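Side-chain contacts in phosphatase (Thermotoga maritima, PDB 1NF2), which probably removes phosphate groups from substrates with the help of magnesium, as a member of the haloacid dehalogenase-like hydrolase family: residues Ile119-Tyr122 / Ala123-Ser126; Ala104-Asp108 / Val109-Glu113; Glu232-Glu236 / Lys237-Ala241; Glu166-Lys169 / Asp170-Lys173. One frame throughout, in Å; residues are numbered along the deposited sequence.

Contact 1: Ile119-Tyr122 / Ala123-Ser126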
loop_
_atom_site.group_PDB
_atom_site.type_symbol
_atom_site.label_atom_id
_atom_site.label_comp_id
_atom_site.label_asym_id
_atom_site.label_seq_id
_atom_site.Cartn_x
_atom_site.Cartn_y
_atom_site.Cartn_z
ATOM N N ILE A 119 -12.950 13.842 -8.463
ATOM C CA ILE A 119 -13.111 12.807 -7.454
ATOM C C ILE A 119 -13.844 11.577 -7.992
ATOM O O ILE A 119 -13.437 10.442 -7.732
ATOM C CB ILE A 119 -13.861 13.350 -6.210
ATOM C CG1 ILE A 119 -14.023 12.243 -5.169
ATOM C CG2 ILE A 119 -15.217 13.890 -6.601
ATOM C CD1 ILE A 119 -12.711 11.708 -4.643
ATOM N N LYS A 120 -14.918 11.802 -8.744
ATOM C CA LYS A 120 -15.693 10.700 -9.301
ATOM C C LYS A 120 -14.809 9.739 -10.097
ATOM O O LYS A 120 -14.832 8.525 -9.875
ATOM C CB LYS A 120 -16.807 11.236 -10.204
ATOM C CG LYS A 120 -17.829 12.115 -9.492
ATOM C CD LYS A 120 -18.900 12.612 -10.457
ATOM C CE LYS A 120 -19.913 13.513 -9.760
ATOM N NZ LYS A 120 -20.654 12.814 -8.666
ATOM N N SER A 121 -14.025 10.293 -11.015
ATOM C CA SER A 121 -13.144 9.495 -11.856
ATOM C C SER A 121 -11.985 8.847 -11.104
ATOM O O SER A 121 -11.494 7.795 -11.512
ATOM C CB SER A 121 -12.588 10.353 -12.994
ATOM O OG SER A 121 -11.630 9.628 -13.745
ATOM N N TYR A 122 -11.534 9.469 -10.016
ATOM C CA TYR A 122 -10.431 8.894 -9.259
ATOM C C TYR A 122 -10.897 7.690 -8.456
ATOM O O TYR A 122 -10.224 6.660 -8.425
ATOM C CB TYR A 122 -9.802 9.930 -8.317
ATOM C CG TYR A 122 -8.863 9.312 -7.294
ATOM C CD1 TYR A 122 -9.350 8.813 -6.081
ATOM C CD2 TYR A 122 -7.506 9.153 -7.572
ATOM C CE1 TYR A 122 -8.510 8.165 -5.173
ATOM C CE2 TYR A 122 -6.657 8.508 -6.672
ATOM C CZ TYR A 122 -7.168 8.016 -5.478
ATOM O OH TYR A 122 -6.338 7.349 -4.606
ATOM N N ALA A 123 -12.047 7.823 -7.802
ATOM C CA ALA A 123 -12.592 6.741 -6.995
ATOM C C ALA A 123 -12.989 5.570 -7.884
ATOM O O ALA A 123 -12.984 4.417 -7.454
ATOM C CB ALA A 123 -13.799 7.232 -6.212
ATOM N N ARG A 124 -13.338 5.888 -9.126
ATOM C CA ARG A 124 -13.743 4.893 -10.109
ATOM C C ARG A 124 -12.528 4.067 -10.511
ATOM O O ARG A 124 -12.527 2.847 -10.387
ATOM C CB ARG A 124 -14.319 5.603 -11.335
ATOM C CG ARG A 124 -14.919 4.704 -12.400
ATOM C CD ARG A 124 -15.107 5.515 -13.674
ATOM N NE ARG A 124 -15.747 6.801 -13.396
ATOM C CZ ARG A 124 -15.591 7.896 -14.135
ATOM N NH1 ARG A 124 -14.811 7.873 -15.207
ATOM N NH2 ARG A 124 -16.210 9.021 -13.794
ATOM N N HIS A 125 -11.491 4.754 -10.983
ATOM C CA HIS A 125 -10.267 4.098 -11.422
ATOM C C HIS A 125 -9.491 3.406 -10.301
ATOM O O HIS A 125 -8.898 2.352 -10.524
ATOM C CB HIS A 125 -9.352 5.090 -12.159
ATOM C CG HIS A 125 -9.893 5.544 -13.481
ATOM N ND1 HIS A 125 -11.138 6.122 -13.625
ATOM C CD2 HIS A 125 -9.339 5.540 -14.716
ATOM C CE1 HIS A 125 -11.325 6.456 -14.889
ATOM N NE2 HIS A 125 -10.247 6.115 -15.572
ATOM N N SER A 126 -9.457 3.978 -9.101
ATOM C CA SER A 126 -8.734 3.323 -8.006
ATOM C C SER A 126 -9.747 2.663 -7.068
ATOM O O SER A 126 -9.452 2.407 -5.896
ATOM C CB SER A 126 -7.881 4.343 -7.243
ATOM O OG SER A 126 -8.660 5.402 -6.734
#
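The last turn of helix 117-125 closes where Tyr-122 and Ser-126 meet through both backbone and side chain. Tyr-122 O accepts from Ser-126 N at 2.9 Å and from Ser-126 OG at 2.6 Å, the two donors coming from opposite faces of the carbonyl plane. The serine hydroxyl reaches back because chi1 of 57° sets OG between its own N and carbonyl carbon. Ser-126 OG also lies over one face of the Tyr-122 ring, displaced toward the rim and 3.2 Å from Tyr-122 CE1. This helix is the crossover of a beta-alpha-beta unit between strands 110-112 and 130-132, and Tyr-122 is turned to its buried side, where its OH bonds to Tyr-105 OH and its ring meets Tyr-181 edge-to-face.

On the exposed flank, Ser-121 O takes a straight bond from His-125 N (169°) and a weak, strongly bent one from His-125 ND1 at 2.7 Å. Arg-124, bent at chi3, folds back along the helix and lays one face of its guanidinium over Ser-121 CA, with CZ 3.7 Å from that atom. Its NH1 also sits at the edge of the His-125 ring, in the ring plane, while Ser-121 OG approaches His-125 CE1 to 3.4 Å.

Contact 2: Ala104-Asp108 / Val109-Glu113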
loop_
_atom_site.group_PDB
_atom_site.type_symbol
_atom_site.label_atom_id
_atom_site.label_comp_id
_atom_site.label_asym_id
_atom_site.label_seq_id
_atom_site.Cartn_x
_atom_site.Cartn_y
_atom_site.Cartn_z
ATOM N N ALA A 104 -8.929 13.897 1.368
ATOM C CA ALA A 104 -8.140 13.431 2.500
ATOM C C ALA A 104 -8.518 12.025 2.953
ATOM O O ALA A 104 -9.686 11.642 2.917
ATOM C CB ALA A 104 -8.294 14.405 3.672
ATOM N N TYR A 105 -7.512 11.266 3.377
ATOM C CA TYR A 105 -7.711 9.912 3.880
ATOM C C TYR A 105 -7.687 9.992 5.398
ATOM O O TYR A 105 -6.625 10.133 6.003
ATOM C CB TYR A 105 -6.595 9.000 3.380
ATOM C CG TYR A 105 -6.742 8.607 1.928
ATOM C CD1 TYR A 105 -7.508 7.505 1.564
ATOM C CD2 TYR A 105 -6.112 9.333 0.919
ATOM C CE1 TYR A 105 -7.642 7.128 0.231
ATOM C CE2 TYR A 105 -6.240 8.966 -0.419
ATOM C CZ TYR A 105 -7.006 7.860 -0.753
ATOM O OH TYR A 105 -7.132 7.471 -2.067
ATOM N N ILE A 106 -8.863 9.894 6.012
ATOM C CA ILE A 106 -8.971 10.001 7.461
ATOM C C ILE A 106 -9.605 8.780 8.110
ATOM O O ILE A 106 -10.775 8.478 7.879
ATOM C CB ILE A 106 -9.807 11.240 7.835
ATOM C CG1 ILE A 106 -9.123 12.494 7.284
ATOM C CG2 ILE A 106 -10.001 11.310 9.342
ATOM C CD1 ILE A 106 -9.992 13.720 7.343
ATOM N N ASP A 107 -8.830 8.093 8.943
ATOM C CA ASP A 107 -9.319 6.905 9.628
ATOM C C ASP A 107 -9.904 5.891 8.660
ATOM O O ASP A 107 -10.959 5.309 8.909
ATOM C CB ASP A 107 -10.362 7.290 10.673
ATOM C CG ASP A 107 -9.811 7.228 12.077
ATOM O OD1 ASP A 107 -9.577 6.099 12.562
ATOM O OD2 ASP A 107 -9.598 8.299 12.688
ATOM N N ASP A 108 -9.214 5.712 7.539
ATOM C CA ASP A 108 -9.611 4.750 6.520
ATOM C C ASP A 108 -10.871 5.090 5.733
ATOM O O ASP A 108 -11.614 4.200 5.323
ATOM C CB ASP A 108 -9.744 3.363 7.157
ATOM C CG ASP A 108 -9.215 2.264 6.264
ATOM O OD1 ASP A 108 -8.280 2.538 5.481
ATOM O OD2 ASP A 108 -9.720 1.128 6.358
ATOM N N VAL A 109 -11.104 6.384 5.521
ATOM C CA VAL A 109 -12.254 6.852 4.744
ATOM C C VAL A 109 -11.779 7.991 3.841
ATOM O O VAL A 109 -11.088 8.903 4.296
ATOM C CB VAL A 109 -13.399 7.371 5.652
ATOM C CG1 VAL A 109 -14.569 7.857 4.795
ATOM C CG2 VAL A 109 -13.866 6.266 6.588
ATOM N N LEU A 110 -12.128 7.929 2.561
ATOM C CA LEU A 110 -11.718 8.967 1.623
ATOM C C LEU A 110 -12.766 10.070 1.630
ATOM O O LEU A 110 -13.954 9.804 1.431
ATOM C CB LEU A 110 -11.597 8.407 0.200
ATOM C CG LEU A 110 -10.556 9.025 -0.743
ATOM C CD1 LEU A 110 -10.880 8.615 -2.170
ATOM C CD2 LEU A 110 -10.540 10.533 -0.627
ATOM N N TYR A 111 -12.319 11.301 1.871
ATOM C CA TYR A 111 -13.206 12.462 1.889
ATOM C C TYR A 111 -12.775 13.431 0.796
ATOM O O TYR A 111 -11.598 13.502 0.446
ATOM C CB TYR A 111 -13.123 13.193 3.232
ATOM C CG TYR A 111 -13.694 12.452 4.416
ATOM C CD1 TYR A 111 -15.022 12.621 4.796
ATOM C CD2 TYR A 111 -12.895 11.599 5.177
ATOM C CE1 TYR A 111 -15.539 11.964 5.911
ATOM C CE2 TYR A 111 -13.399 10.937 6.290
ATOM C CZ TYR A 111 -14.718 11.123 6.652
ATOM O OH TYR A 111 -15.212 10.471 7.760
ATOM N N SER A 112 -13.737 14.174 0.261
ATOM C CA SER A 112 -13.469 15.178 -0.763
ATOM C C SER A 112 -14.284 16.407 -0.390
ATOM O O SER A 112 -15.435 16.294 0.034
ATOM C CB SER A 112 -13.886 14.686 -2.148
ATOM O OG SER A 112 -13.496 15.619 -3.140
ATOM N N GLU A 113 -13.687 17.581 -0.537
ATOM C CA GLU A 113 -14.373 18.820 -0.194
ATOM C C GLU A 113 -15.588 19.062 -1.078
ATOM O O GLU A 113 -16.665 19.405 -0.591
ATOM C CB GLU A 113 -13.415 20.002 -0.318
ATOM C CG GLU A 113 -13.380 20.890 0.904
ATOM C CD GLU A 113 -12.476 22.087 0.718
ATOM O OE1 GLU A 113 -12.173 22.756 1.730
ATOM O OE2 GLU A 113 -12.072 22.362 -0.436
HETATM O O HOH W 1 -13.283 8.922 9.050
#
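Leu-110 CG stands over one face of the Tyr-105 ring, 4.0 Å from its centroid and 27° off the normal, a CH-pi contact that falls nearest to Tyr-105 CE1. The two side chains cross obliquely, as members of a non-hydrogen-bonded antiparallel pair. On the face carrying Ala-104 and Tyr-111, Ile-106 CB packs 3.9 Å from Tyr-111 CE2, the side chains meeting at about a right angle. Chi1 of -69° brings the CD2/CE2 edge of the Tyr-111 ring to Ile-106, with Ala-104 O and Ile-106 O at the ring edge, in its plane.

These rings are set by the hairpin of strands 102-105 and 110-112. Ala-104 and Tyr-111 exchange two backbone bonds of 2.9 Å, Ala-104 N to Tyr-111 O and Tyr-111 N to Ala-104 O; Ile-106 N adds one to Val-109 O. Asp-107 and Asp-108 form a two-residue loop close to a type I' turn, closed by a weak bond of 3.2 Å from Val-109 N to Ile-106 O. Farther out, the Tyr-105 ring makes a cation-pi contact with Lys-147, while Asp-108 OD1 accepts from Leu-45 N and bonds to Tyr-65 OH.

A water donates to Ile-106 O at 2.8 Å and also hydrogen-bonds Tyr-111 OH, so the phenol is tied back to the turn of its own hairpin.

Contact 3: Glu232-Glu236 / Lys237-Ala241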
loop_
_atom_site.group_PDB
_atom_site.type_symbol
_atom_site.label_atom_id
_atom_site.label_comp_id
_atom_site.label_asym_id
_atom_site.label_seq_id
_atom_site.Cartn_x
_atom_site.Cartn_y
_atom_site.Cartn_z
ATOM N N GLU A 232 7.590 -11.457 -13.198
ATOM C CA GLU A 232 8.179 -11.242 -14.520
ATOM C C GLU A 232 7.849 -9.833 -15.044
ATOM O O GLU A 232 8.589 -9.268 -15.842
ATOM C CB GLU A 232 7.681 -12.285 -15.524
ATOM C CG GLU A 232 8.266 -12.060 -16.917
ATOM C CD GLU A 232 7.875 -13.118 -17.943
ATOM O OE1 GLU A 232 8.136 -12.881 -19.146
ATOM O OE2 GLU A 232 7.324 -14.179 -17.560
ATOM N N ASN A 233 6.736 -9.274 -14.595
ATOM C CA ASN A 233 6.334 -7.941 -15.024
ATOM C C ASN A 233 6.995 -6.836 -14.183
ATOM O O ASN A 233 6.727 -5.658 -14.394
ATOM C CB ASN A 233 4.807 -7.818 -14.940
ATOM C CG ASN A 233 4.250 -8.460 -13.690
ATOM O OD1 ASN A 233 4.296 -9.685 -13.541
ATOM N ND2 ASN A 233 3.737 -7.642 -12.773
ATOM N N ALA A 234 7.860 -7.213 -13.243
ATOM C CA ALA A 234 8.525 -6.240 -12.374
ATOM C C ALA A 234 9.451 -5.314 -13.146
ATOM O O ALA A 234 9.929 -5.673 -14.219
ATOM C CB ALA A 234 9.320 -6.962 -11.294
ATOM N N ILE A 235 9.702 -4.120 -12.615
ATOM C CA ILE A 235 10.621 -3.224 -13.306
ATOM C C ILE A 235 11.999 -3.862 -13.194
ATOM O O ILE A 235 12.249 -4.688 -12.314
ATOM C CB ILE A 235 10.674 -1.784 -12.704
ATOM C CG1 ILE A 235 11.174 -1.816 -11.259
ATOM C CG2 ILE A 235 9.303 -1.120 -12.811
ATOM C CD1 ILE A 235 10.140 -2.232 -10.267
ATOM N N GLU A 236 12.878 -3.483 -14.111
ATOM C CA GLU A 236 14.232 -3.999 -14.178
ATOM C C GLU A 236 14.969 -3.982 -12.839
ATOM O O GLU A 236 15.588 -4.970 -12.448
ATOM C CB GLU A 236 15.013 -3.204 -15.228
ATOM C CG GLU A 236 14.535 -1.746 -15.422
ATOM C CD GLU A 236 13.201 -1.624 -16.177
ATOM O OE1 GLU A 236 13.108 -2.125 -17.319
ATOM O OE2 GLU A 236 12.248 -1.018 -15.635
ATOM N N LYS A 237 14.886 -2.861 -12.136
ATOM C CA LYS A 237 15.557 -2.711 -10.854
ATOM C C LYS A 237 15.149 -3.788 -9.839
ATOM O O LYS A 237 15.987 -4.290 -9.101
ATOM C CB LYS A 237 15.270 -1.317 -10.284
ATOM C CG LYS A 237 16.218 -0.889 -9.179
ATOM C CD LYS A 237 15.846 0.471 -8.606
ATOM C CE LYS A 237 16.816 0.873 -7.501
ATOM N NZ LYS A 237 16.372 2.087 -6.760
ATOM N N VAL A 238 13.866 -4.129 -9.797
ATOM C CA VAL A 238 13.376 -5.137 -8.862
ATOM C C VAL A 238 13.888 -6.535 -9.187
ATOM O O VAL A 238 14.260 -7.292 -8.289
ATOM C CB VAL A 238 11.827 -5.152 -8.819
ATOM C CG1 VAL A 238 11.310 -6.452 -8.172
ATOM C CG2 VAL A 238 11.337 -3.958 -8.015
ATOM N N LYS A 239 13.917 -6.872 -10.471
ATOM C CA LYS A 239 14.390 -8.185 -10.877
ATOM C C LYS A 239 15.857 -8.379 -10.524
ATOM O O LYS A 239 16.264 -9.460 -10.085
ATOM C CB LYS A 239 14.181 -8.376 -12.377
ATOM C CG LYS A 239 12.722 -8.302 -12.772
ATOM C CD LYS A 239 12.440 -9.031 -14.070
ATOM C CE LYS A 239 12.067 -8.070 -15.169
ATOM N NZ LYS A 239 11.297 -8.766 -16.234
ATOM N N GLU A 240 16.644 -7.323 -10.701
ATOM C CA GLU A 240 18.073 -7.380 -10.418
ATOM C C GLU A 240 18.378 -7.495 -8.929
ATOM O O GLU A 240 19.479 -7.873 -8.548
ATOM C CB GLU A 240 18.769 -6.148 -11.004
ATOM C CG GLU A 240 18.591 -6.026 -12.506
ATOM C CD GLU A 240 19.260 -4.797 -13.080
ATOM O OE1 GLU A 240 19.005 -3.683 -12.569
ATOM O OE2 GLU A 240 20.031 -4.940 -14.050
ATOM N N ALA A 241 17.404 -7.176 -8.089
ATOM C CA ALA A 241 17.597 -7.261 -6.644
ATOM C C ALA A 241 16.976 -8.534 -6.090
ATOM O O ALA A 241 17.163 -8.864 -4.923
ATOM C CB ALA A 241 16.972 -6.051 -5.958
#
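Ala-234 CB sits against Val-238 CG1 at 3.7 Å and against Lys-239 CG at 3.9 Å, forming the close-packed inner side of this turn. It is chi1 of Val-238, at 163°, that places CG1 against the alanine. The inner side continues outward onto Phe-222 of helix 216-222 and Ala-230 of strand 227-230, both touched by Val-238. Ala-234 also touches Asp-214, a magnesium ligand.

The segment is the loop-to-helix junction after strand 227-230 in the large sheet of the HAD-family domain, and Ile-235 occupies the N-cap position of helix 236-241. Its carbonyl oxygen receives weak bonds from Val-238 N and Lys-239 N. The latter is the first i to i-4 bond of the helix; the next, from Glu-240 N to Glu-236 O, is sound at 3.1 Å and nearly along the C=O axis.

Toward solvent the contact is carried by long polar side chains. Lys-239 runs back over the loop, bent at chi3 (-112°), so that CE passes 3.3 Å from Ala-234 O and NZ donates to Glu-232 O at 2.8 Å, tilted 28° from the carbonyl plane. The carboxylate of Glu-232 stays apart from this amine, OE1 lying 6.0 Å from Lys-239 NZ. Lys-237 stretches out fully extended to a salt bridge with Glu-216, and Glu-240 brings CG to 3.2 Å from Glu-236 O.

Contact 4: Glu166-Lys169 / Asp170-Lys173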
loop_
_atom_site.group_PDB
_atom_site.type_symbol
_atom_site.label_atom_id
_atom_site.label_comp_id
_atom_site.label_asym_id
_atom_site.label_seq_id
_atom_site.Cartn_x
_atom_site.Cartn_y
_atom_site.Cartn_z
ATOM N N GLU A 166 8.906 22.179 -2.421
ATOM C CA GLU A 166 9.847 23.188 -1.933
ATOM C C GLU A 166 9.468 23.660 -0.536
ATOM O O GLU A 166 10.322 23.847 0.324
ATOM C CB GLU A 166 9.850 24.402 -2.863
ATOM C CG GLU A 166 10.456 24.157 -4.222
ATOM C CD GLU A 166 11.955 23.969 -4.160
ATOM O OE1 GLU A 166 12.410 22.970 -3.566
ATOM O OE2 GLU A 166 12.680 24.826 -4.704
ATOM N N ARG A 167 8.170 23.843 -0.326
ATOM C CA ARG A 167 7.654 24.330 0.945
ATOM C C ARG A 167 7.533 23.297 2.063
ATOM O O ARG A 167 7.745 23.625 3.231
ATOM C CB ARG A 167 6.290 24.985 0.717
ATOM C CG ARG A 167 5.616 25.502 1.978
ATOM C CD ARG A 167 6.386 26.660 2.619
ATOM N NE ARG A 167 5.685 27.150 3.803
ATOM C CZ ARG A 167 5.578 26.473 4.944
ATOM N NH1 ARG A 167 6.143 25.274 5.066
ATOM N NH2 ARG A 167 4.868 26.974 5.952
ATOM N N PHE A 168 7.201 22.056 1.720
ATOM C CA PHE A 168 7.019 21.035 2.746
ATOM C C PHE A 168 7.900 19.790 2.675
ATOM O O PHE A 168 7.737 18.867 3.468
ATOM C CB PHE A 168 5.555 20.623 2.770
ATOM C CG PHE A 168 4.624 21.747 3.106
ATOM C CD1 PHE A 168 4.642 22.322 4.371
ATOM C CD2 PHE A 168 3.702 22.209 2.173
ATOM C CE1 PHE A 168 3.744 23.342 4.703
ATOM C CE2 PHE A 168 2.804 23.224 2.498
ATOM C CZ PHE A 168 2.824 23.789 3.765
ATOM N N LYS A 169 8.841 19.775 1.740
ATOM C CA LYS A 169 9.758 18.652 1.566
ATOM C C LYS A 169 10.354 18.167 2.892
ATOM O O LYS A 169 10.602 16.973 3.071
ATOM C CB LYS A 169 10.889 19.079 0.625
ATOM C CG LYS A 169 11.831 17.977 0.182
ATOM C CD LYS A 169 12.940 18.548 -0.701
ATOM C CE LYS A 169 12.369 19.299 -1.899
ATOM N NZ LYS A 169 13.426 19.944 -2.726
ATOM N N ASP A 170 10.572 19.103 3.814
ATOM C CA ASP A 170 11.168 18.822 5.124
ATOM C C ASP A 170 10.350 18.019 6.133
ATOM O O ASP A 170 10.912 17.328 6.978
ATOM C CB ASP A 170 11.574 20.136 5.801
ATOM C CG ASP A 170 12.799 20.765 5.177
ATOM O OD1 ASP A 170 13.198 21.859 5.632
ATOM O OD2 ASP A 170 13.368 20.168 4.237
ATOM N N VAL A 171 9.031 18.110 6.062
ATOM C CA VAL A 171 8.203 17.411 7.028
ATOM C C VAL A 171 7.175 16.471 6.421
ATOM O O VAL A 171 6.355 15.893 7.141
ATOM C CB VAL A 171 7.467 18.421 7.916
ATOM C CG1 VAL A 171 8.480 19.263 8.680
ATOM C CG2 VAL A 171 6.587 19.318 7.055
ATOM N N VAL A 172 7.213 16.309 5.105
ATOM C CA VAL A 172 6.253 15.441 4.450
ATOM C C VAL A 172 6.791 15.014 3.082
ATOM O O VAL A 172 7.695 15.649 2.537
ATOM C CB VAL A 172 4.887 16.180 4.310
ATOM C CG1 VAL A 172 4.816 16.926 2.990
ATOM C CG2 VAL A 172 3.747 15.209 4.463
ATOM N N LYS A 173 6.254 13.920 2.550
ATOM C CA LYS A 173 6.661 13.408 1.241
ATOM C C LYS A 173 5.632 13.833 0.195
ATOM O O LYS A 173 4.435 13.614 0.370
ATOM C CB LYS A 173 6.754 11.879 1.283
ATOM C CG LYS A 173 6.930 11.200 -0.074
ATOM C CD LYS A 173 8.391 10.923 -0.404
ATOM C CE LYS A 173 9.209 12.200 -0.536
ATOM N NZ LYS A 173 10.628 11.915 -0.898
HETATM O O HOH W 2 10.167 22.107 3.293
#
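Phe-168 O is gripped by two backbone amides as the chain leaves helix 154-168. Val-171 N donates at 3.0 Å, from well above the carbonyl plane (46° out of it), and Val-172 N adds a weak bond, bent to 128° at the hydrogen. The side chains follow the same fold-back: Val-172 CG1 packs 3.8 Å from Phe-168 CB and 3.5 Å from Phe-168 O, while Val-171 CG2 only grazes the ring, 4.5 Å from Phe-168 CD1.

The Phe-168 ring is held from its own helix as well. Arg-167 CG rests over the centre of one face, 3.6 Å above the plane. The arginine then curls so that Phe-168 CZ comes under one face of its guanidinium, displaced toward the rim. Beyond the turn, the ring packs on Ile-91 and meets Tyr-94 edge-to-face, both on helix 85-95.

On the outer side, a water accepts from Asp-170 N at 3.1 Å and gives weak bonds to Glu-166 O and Arg-167 O, bridging carbonyls at the helix end to the turn. Lys-169, bent at chi3, brings NZ back into a salt bridge with Glu-166 OE1, its hydrogen bond weak at 3.3 Å. Val-172 continues inward onto Ile-184 of the neighbouring strand 181-186. Residues 168-171 thus form a type I beta turn, linking helix 154-168 to edge strand 172-178 of an alpha/beta domain's six-stranded sheet.

Overall arrangement
Contacts 1, 2 and 4 belong to the alpha/beta domain built on the six-stranded sheet, probably the substrate-binding cap of this HAD phosphatase, and contact 3 to the Rossmann-like core that holds the magnesium ion. Contacts 1 and 2, with centres 13 Å apart, touch directly, through Tyr-122 OH and Tyr-105 OH at 2.7 Å and through Leu-110. Contact 4 reaches the same sheet as contact 2, but their nearest atoms are about 11 Å apart. Contact 3 lies on the opposite side of the chain's centre from contact 2; the Ile-235 side chain is about 9 Å from the magnesium ion. From the cap, the Ser-126 side chain comes within about 13 Å of the metal.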